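Local coordinates for SusD superfamily protein (Parabacteroides distasonis, PDB 3OTN) that is a SusD-family protein, probably an outer-membrane component that binds nutrients, most likely carbohydrates, at residues Thr230-Tyr235 / Lys246-Tyr251; Val357-Asp362 / Tyr415-Tyr420. One frame throughout, in Å; residues are numbered along the deposited sequence.

Interaction 1: residues Thr230-Tyr235 / Lys246-Tyr251; sequences TLFTDY and KGEFIY
The side chain of Glu248 runs across one face of the Phe232 ring and ends on the Phe232 backbone. Glu248 CB lies 3.7 Å from Phe232 CE2. Glu248 CG then lies over that face, 3.9 Å from the centroid of the Phe232 ring, in a CH-pi contact, and also comes within 3.2 Å of Thr230 O. With the chain extended beyond CG (chi2 -164°), Glu248 CD comes beside Phe232 CD2, and the carboxylate is turned 24° from the ring plane. At the tip, Glu248 OE2 uses its anti lone pair, away from OE1, to accept a hydrogen bond from Phe232 N at 3.0 Å; Leu231 CD2 touches the same oxygen. A glutamate suits this buried place because its methylenes can lie against an aromatic ring while its tip is well paired: OE2 is salt-bridged to Arg392, OE1 to Arg359, and OE1 also takes a hydrogen bond from Thr361 OG1.

Phe232 also points an edge at the face of Phe249, an edge-to-face pair with centroids 5.1 Å apart and planes at 66°; the closest approach is Phe232 CE2 to Phe249 CZ, 3.6 Å. An alanine in place of Phe232 would probably leave the face of Phe249 and the methylenes of Glu248 without their aromatic partner and open a gap beside Gly247. Gly247 CA lies 3.8 Å from Phe232 CE1, so near that a beta carbon there would clash. Gly247 is the second residue of the type II' beta turn Lys246 to Phe249, a position whose positive phi glycine adopts easily; the turn, closed by Phe249 N to Lys246 O, leads into strand 249-253.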
loop_
_atom_site.group_PDB
_atom_site.type_symbol
_atom_site.label_atom_id
_atom_site.label_comp_id
_atom_site.label_asym_id
_atom_site.label_seq_id
_atom_site.Cartn_x
_atom_site.Cartn_y
_atom_site.Cartn_z
ATOM N N THR A 230 17.498 7.653 -1.329
ATOM C CA THR A 230 17.850 8.540 -0.228
ATOM C C THR A 230 16.566 8.946 0.461
ATOM O O THR A 230 15.509 8.983 -0.170
ATOM C CB THR A 230 18.563 9.828 -0.731
ATOM O OG1 THR A 230 17.793 10.389 -1.796
ATOM C CG2 THR A 230 19.948 9.524 -1.252
ATOM N N LEU A 231 16.651 9.195 1.758
ATOM C CA LEU A 231 15.511 9.668 2.532
ATOM C C LEU A 231 15.193 11.133 2.155
ATOM O O LEU A 231 16.094 11.943 1.960
ATOM C CB LEU A 231 15.809 9.569 4.027
ATOM C CG LEU A 231 15.775 8.184 4.673
ATOM C CD1 LEU A 231 16.207 8.295 6.162
ATOM C CD2 LEU A 231 14.407 7.536 4.554
ATOM N N PHE A 232 13.913 11.459 2.048
ATOM C CA PHE A 232 13.488 12.857 1.913
ATOM C C PHE A 232 13.793 13.573 3.218
ATOM O O PHE A 232 13.687 12.990 4.293
ATOM C CB PHE A 232 11.961 12.960 1.668
ATOM C CG PHE A 232 11.521 12.410 0.347
ATOM C CD1 PHE A 232 12.160 12.786 -0.824
ATOM C CD2 PHE A 232 10.427 11.557 0.274
ATOM C CE1 PHE A 232 11.739 12.286 -2.073
ATOM C CE2 PHE A 232 10.002 11.054 -0.977
ATOM C CZ PHE A 232 10.664 11.413 -2.125
ATOM N N THR A 233 14.152 14.842 3.127
ATOM C CA THR A 233 14.497 15.626 4.312
ATOM C C THR A 233 13.262 16.182 4.966
ATOM O O THR A 233 13.279 16.502 6.144
ATOM C CB THR A 233 15.483 16.763 3.960
ATOM O OG1 THR A 233 14.898 17.585 2.937
ATOM C CG2 THR A 233 16.763 16.164 3.438
ATOM N N ASP A 234 12.184 16.322 4.209
ATOM C CA ASP A 234 10.902 16.737 4.803
ATOM C C ASP A 234 9.710 16.008 4.185
ATOM O O ASP A 234 9.890 15.146 3.332
ATOM C CB ASP A 234 10.774 18.246 4.706
ATOM C CG ASP A 234 10.604 18.727 3.304
ATOM O OD1 ASP A 234 10.386 17.890 2.402
ATOM O OD2 ASP A 234 10.672 19.962 3.129
ATOM N N TYR A 235 8.504 16.357 4.605
ATOM C CA TYR A 235 7.296 15.616 4.228
ATOM C C TYR A 235 6.626 16.122 2.990
ATOM O O TYR A 235 5.833 15.402 2.407
ATOM C CB TYR A 235 6.312 15.613 5.389
ATOM C CG TYR A 235 6.965 15.034 6.623
ATOM C CD1 TYR A 235 7.450 13.719 6.632
ATOM C CD2 TYR A 235 7.123 15.786 7.768
ATOM C CE1 TYR A 235 8.069 13.184 7.762
ATOM C CE2 TYR A 235 7.734 15.265 8.903
ATOM C CZ TYR A 235 8.196 13.958 8.894
ATOM O OH TYR A 235 8.802 13.465 10.024
ATOM N N LYS A 246 11.446 9.258 -7.836
ATOM C CA LYS A 246 12.778 9.691 -7.416
ATOM C C LYS A 246 12.844 9.692 -5.902
ATOM O O LYS A 246 11.829 9.570 -5.213
ATOM C CB LYS A 246 13.085 11.148 -7.816
ATOM C CG LYS A 246 12.640 11.669 -9.143
ATOM C CD LYS A 246 13.421 12.925 -9.575
ATOM C CE LYS A 246 13.427 14.054 -8.560
ATOM N NZ LYS A 246 14.263 15.198 -9.037
ATOM N N GLY A 247 14.039 9.926 -5.390
ATOM C CA GLY A 247 14.235 10.150 -3.951
ATOM C C GLY A 247 14.009 8.845 -3.218
ATOM O O GLY A 247 14.761 7.899 -3.405
ATOM N N GLU A 248 12.922 8.760 -2.460
ATOM C CA GLU A 248 12.571 7.524 -1.755
ATOM C C GLU A 248 11.809 6.524 -2.606
ATOM O O GLU A 248 11.767 5.323 -2.274
ATOM C CB GLU A 248 11.713 7.826 -0.544
ATOM C CG GLU A 248 12.420 8.553 0.582
ATOM C CD GLU A 248 11.672 8.489 1.906
ATOM O OE1 GLU A 248 10.885 7.506 2.122
ATOM O OE2 GLU A 248 11.886 9.421 2.736
ATOM N N PHE A 249 11.177 6.991 -3.671
ATOM C CA PHE A 249 10.177 6.167 -4.335
ATOM C C PHE A 249 10.816 5.043 -5.149
ATOM O O PHE A 249 11.659 5.277 -6.014
ATOM C CB PHE A 249 9.220 6.982 -5.177
ATOM C CG PHE A 249 8.488 8.070 -4.403
ATOM C CD1 PHE A 249 7.844 7.793 -3.203
ATOM C CD2 PHE A 249 8.490 9.381 -4.877
ATOM C CE1 PHE A 249 7.173 8.802 -2.499
ATOM C CE2 PHE A 249 7.828 10.379 -4.209
ATOM C CZ PHE A 249 7.161 10.103 -3.012
ATOM N N ILE A 250 10.363 3.824 -4.870
ATOM C CA ILE A 250 10.906 2.582 -5.467
ATOM C C ILE A 250 9.921 2.027 -6.491
ATOM O O ILE A 250 10.306 1.723 -7.639
ATOM C CB ILE A 250 11.212 1.527 -4.355
ATOM C CG1 ILE A 250 12.284 2.059 -3.408
ATOM C CG2 ILE A 250 11.732 0.198 -4.970
ATOM C CD1 ILE A 250 12.421 1.238 -2.133
ATOM N N TYR A 251 8.663 1.910 -6.099
ATOM C CA TYR A 251 7.603 1.533 -7.046
ATOM C C TYR A 251 6.308 2.297 -6.729
ATOM O O TYR A 251 5.902 2.378 -5.579
ATOM C CB TYR A 251 7.402 0.000 -7.018
ATOM C CG TYR A 251 6.678 -0.464 -8.234
ATOM C CD1 TYR A 251 7.320 -0.501 -9.466
ATOM C CD2 TYR A 251 5.327 -0.806 -8.176
ATOM C CE1 TYR A 251 6.632 -0.888 -10.630
ATOM C CE2 TYR A 251 4.626 -1.202 -9.330
ATOM C CZ TYR A 251 5.267 -1.229 -10.543
ATOM O OH TYR A 251 4.573 -1.595 -11.655
#

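Interaction 2: residues Val357-Asp362 / Tyr415-Tyr420; sequences VYRYTD and YFDLCY. With EDO (1,2-ethanediol), chain S.
Asp417 OD2 is gripped by a water, which donates to it at 2.7 Å, and by a salt bridge from Arg392, while Thr361 CG2 presses on it at 3.3 Å. The same water accepts from Arg359 NH2 at 2.9 Å, lying at the edge of the guanidinium and in its plane. It thus links two opposite charges whose own atoms, Arg359 NH2 and Asp417 OD2, stay 4.1 Å apart, beyond a direct salt bridge. Arginine suits the place because its long chain, extended from CG to NE, carries the charge across toward helix 403-418; NH2 also pairs with Glu421.

Leu418 supplies the apolar half. Leu418 CD2 sits over one face of that guanidinium, 3.6 Å from Arg359 NH2, and Leu418 CD1 reaches Asp362 OD1 at 3.9 Å. A branched leucine can fill between charged groups without competing for their bonds. The Asp362 carboxylate is held by Lys423 and Arg414; Asp417 OD1 pairs with Arg301.

Arg359 ends strand 358-359 and stands at the N-cap position of helix 360-375, whose first residue, Tyr360, shares a hydrogen bond through OH with O2 of a 1,2-ethanediol, probably from the crystallisation liquor. Within the RagB/SusD family region, the contact packs the start of that helix against the C-terminal part of helix 403-418; Ile389 of helix 380-392 touches Thr361 and Asp417, and buried charges join all three helices.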
loop_
_atom_site.group_PDB
_atom_site.type_symbol
_atom_site.label_atom_id
_atom_site.label_comp_id
_atom_site.label_asym_id
_atom_site.label_seq_id
_atom_site.Cartn_x
_atom_site.Cartn_y
_atom_site.Cartn_z
ATOM N N VAL A 357 3.673 2.420 -3.875
ATOM C CA VAL A 357 3.558 1.021 -3.458
ATOM C C VAL A 357 4.726 0.691 -2.499
ATOM O O VAL A 357 4.502 0.111 -1.440
ATOM C CB VAL A 357 3.543 0.061 -4.690
ATOM C CG1 VAL A 357 3.590 -1.399 -4.263
ATOM C CG2 VAL A 357 2.323 0.338 -5.545
ATOM N N TYR A 358 5.954 1.036 -2.877
ATOM C CA TYR A 358 7.121 0.961 -1.953
ATOM C C TYR A 358 7.936 2.234 -2.025
ATOM O O TYR A 358 8.245 2.710 -3.118
ATOM C CB TYR A 358 8.053 -0.237 -2.247
ATOM C CG TYR A 358 7.441 -1.533 -1.813
ATOM C CD1 TYR A 358 7.323 -1.840 -0.474
ATOM C CD2 TYR A 358 6.923 -2.427 -2.739
ATOM C CE1 TYR A 358 6.697 -3.003 -0.054
ATOM C CE2 TYR A 358 6.300 -3.591 -2.327
ATOM C CZ TYR A 358 6.204 -3.868 -0.981
ATOM O OH TYR A 358 5.576 -4.985 -0.562
ATOM N N ARG A 359 8.303 2.763 -0.868
ATOM C CA ARG A 359 9.262 3.850 -0.758
ATOM C C ARG A 359 10.346 3.474 0.260
ATOM O O ARG A 359 10.198 2.554 1.032
ATOM C CB ARG A 359 8.584 5.172 -0.415
ATOM C CG ARG A 359 7.971 5.292 0.982
ATOM C CD ARG A 359 7.352 6.646 1.087
ATOM N NE ARG A 359 6.650 6.946 2.352
ATOM C CZ ARG A 359 7.095 7.749 3.321
ATOM N NH1 ARG A 359 8.301 8.314 3.248
ATOM N NH2 ARG A 359 6.307 8.029 4.379
ATOM N N TYR A 360 11.464 4.159 0.193
ATOM C CA TYR A 360 12.641 3.815 0.995
ATOM C C TYR A 360 12.411 3.809 2.491
ATOM O O TYR A 360 12.954 2.931 3.196
ATOM C CB TYR A 360 13.759 4.786 0.638
ATOM C CG TYR A 360 15.156 4.441 1.080
ATOM C CD1 TYR A 360 15.693 3.188 0.852
ATOM C CD2 TYR A 360 15.978 5.423 1.601
ATOM C CE1 TYR A 360 16.999 2.917 1.187
ATOM C CE2 TYR A 360 17.282 5.164 1.938
ATOM C CZ TYR A 360 17.786 3.918 1.727
ATOM O OH TYR A 360 19.068 3.659 2.075
ATOM N N THR A 361 11.607 4.740 3.003
ATOM C CA THR A 361 11.323 4.732 4.472
ATOM C C THR A 361 10.754 3.392 4.962
ATOM O O THR A 361 11.195 2.862 5.988
ATOM C CB THR A 361 10.431 5.903 4.931
ATOM O OG1 THR A 361 11.113 7.136 4.710
ATOM C CG2 THR A 361 10.078 5.794 6.443
ATOM N N ASP A 362 9.816 2.833 4.199
ATOM C CA ASP A 362 9.201 1.531 4.477
ATOM C C ASP A 362 10.274 0.444 4.463
ATOM O O ASP A 362 10.343 -0.368 5.370
ATOM C CB ASP A 362 8.153 1.247 3.393
ATOM C CG ASP A 362 7.245 0.033 3.676
ATOM O OD1 ASP A 362 7.348 -0.685 4.718
ATOM O OD2 ASP A 362 6.369 -0.180 2.791
ATOM N N TYR A 415 3.639 3.189 12.157
ATOM C CA TYR A 415 2.334 3.813 12.297
ATOM C C TYR A 415 2.439 5.322 12.003
ATOM O O TYR A 415 1.676 5.870 11.206
ATOM C CB TYR A 415 1.758 3.637 13.703
ATOM C CG TYR A 415 1.011 2.323 13.938
ATOM C CD1 TYR A 415 1.682 1.099 13.965
ATOM C CD2 TYR A 415 -0.355 2.319 14.194
ATOM C CE1 TYR A 415 1.010 -0.101 14.235
ATOM C CE2 TYR A 415 -1.030 1.141 14.454
ATOM C CZ TYR A 415 -0.358 -0.055 14.489
ATOM O OH TYR A 415 -1.064 -1.197 14.730
ATOM N N PHE A 416 3.400 5.971 12.642
ATOM C CA PHE A 416 3.492 7.416 12.583
ATOM C C PHE A 416 3.974 7.954 11.246
ATOM O O PHE A 416 3.463 8.993 10.802
ATOM C CB PHE A 416 4.333 7.974 13.710
ATOM C CG PHE A 416 3.768 7.686 15.116
ATOM C CD1 PHE A 416 2.414 7.894 15.417
ATOM C CD2 PHE A 416 4.602 7.261 16.121
ATOM C CE1 PHE A 416 1.921 7.641 16.714
ATOM C CE2 PHE A 416 4.118 7.011 17.419
ATOM C CZ PHE A 416 2.777 7.209 17.702
ATOM N N ASP A 417 4.961 7.301 10.643
ATOM C CA ASP A 417 5.573 7.780 9.402
ATOM C C ASP A 417 4.848 7.307 8.152
ATOM O O ASP A 417 4.762 8.052 7.160
ATOM C CB ASP A 417 7.053 7.378 9.306
ATOM C CG ASP A 417 7.935 8.515 8.840
ATOM O OD1 ASP A 417 7.912 9.536 9.553
ATOM O OD2 ASP A 417 8.610 8.405 7.777
ATOM N N LEU A 418 4.344 6.072 8.190
ATOM C CA LEU A 418 3.651 5.493 7.038
ATOM C C LEU A 418 2.110 5.534 7.090
ATOM O O LEU A 418 1.442 4.854 6.312
ATOM C CB LEU A 418 4.135 4.055 6.827
ATOM C CG LEU A 418 5.670 3.886 6.867
ATOM C CD1 LEU A 418 6.028 2.407 6.732
ATOM C CD2 LEU A 418 6.311 4.715 5.749
ATOM N N CYS A 419 1.527 6.314 7.993
ATOM C CA CYS A 419 0.080 6.315 8.119
ATOM C C CYS A 419 -0.628 6.698 6.823
ATOM O O CYS A 419 -0.187 7.601 6.123
ATOM C CB CYS A 419 -0.385 7.264 9.227
ATOM S SG CYS A 419 0.274 8.977 9.125
ATOM N N TYR A 420 -1.742 6.009 6.561
ATOM C CA TYR A 420 -2.635 6.263 5.450
ATOM C C TYR A 420 -2.013 5.969 4.101
ATOM O O TYR A 420 -2.481 6.499 3.090
ATOM C CB TYR A 420 -3.231 7.682 5.529
ATOM C CG TYR A 420 -3.820 7.932 6.929
ATOM C CD1 TYR A 420 -4.860 7.142 7.405
ATOM C CD2 TYR A 420 -3.300 8.895 7.768
ATOM C CE1 TYR A 420 -5.383 7.327 8.685
ATOM C CE2 TYR A 420 -3.812 9.083 9.068
ATOM C CZ TYR A 420 -4.855 8.288 9.508
ATOM O OH TYR A 420 -5.400 8.449 10.774
HETATM C C1 EDO S . 20.979 4.115 6.215
HETATM O O1 EDO S . 21.551 4.425 7.491
HETATM C C2 EDO S . 19.942 5.168 5.849
HETATM O O2 EDO S . 19.917 5.334 4.425
HETATM O O HOH W 1 7.811 10.100 5.783
#

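Interaction 1 is partly buried and joins a loop to the turn entering strand 249-253, whereas interaction 2 is wholly buried and joins two helix ends nearer the centre of the chain. They meet through the sheet in which strands 249-253 and 358-359 are antiparallel neighbours, with Glu248 O hydrogen-bonded to Tyr360 N just beyond the ends of these strands. The Glu248 carboxylate ties the two together, and Arg392 serves a carboxylate in each, Glu248 and Asp417. Their chemistry differs accordingly: aromatic rings and a direct backbone-to-carboxylate bond carry the outer contact, while the inner one relies on a bridging water, leucine methyls and charges balanced largely by neighbouring residues.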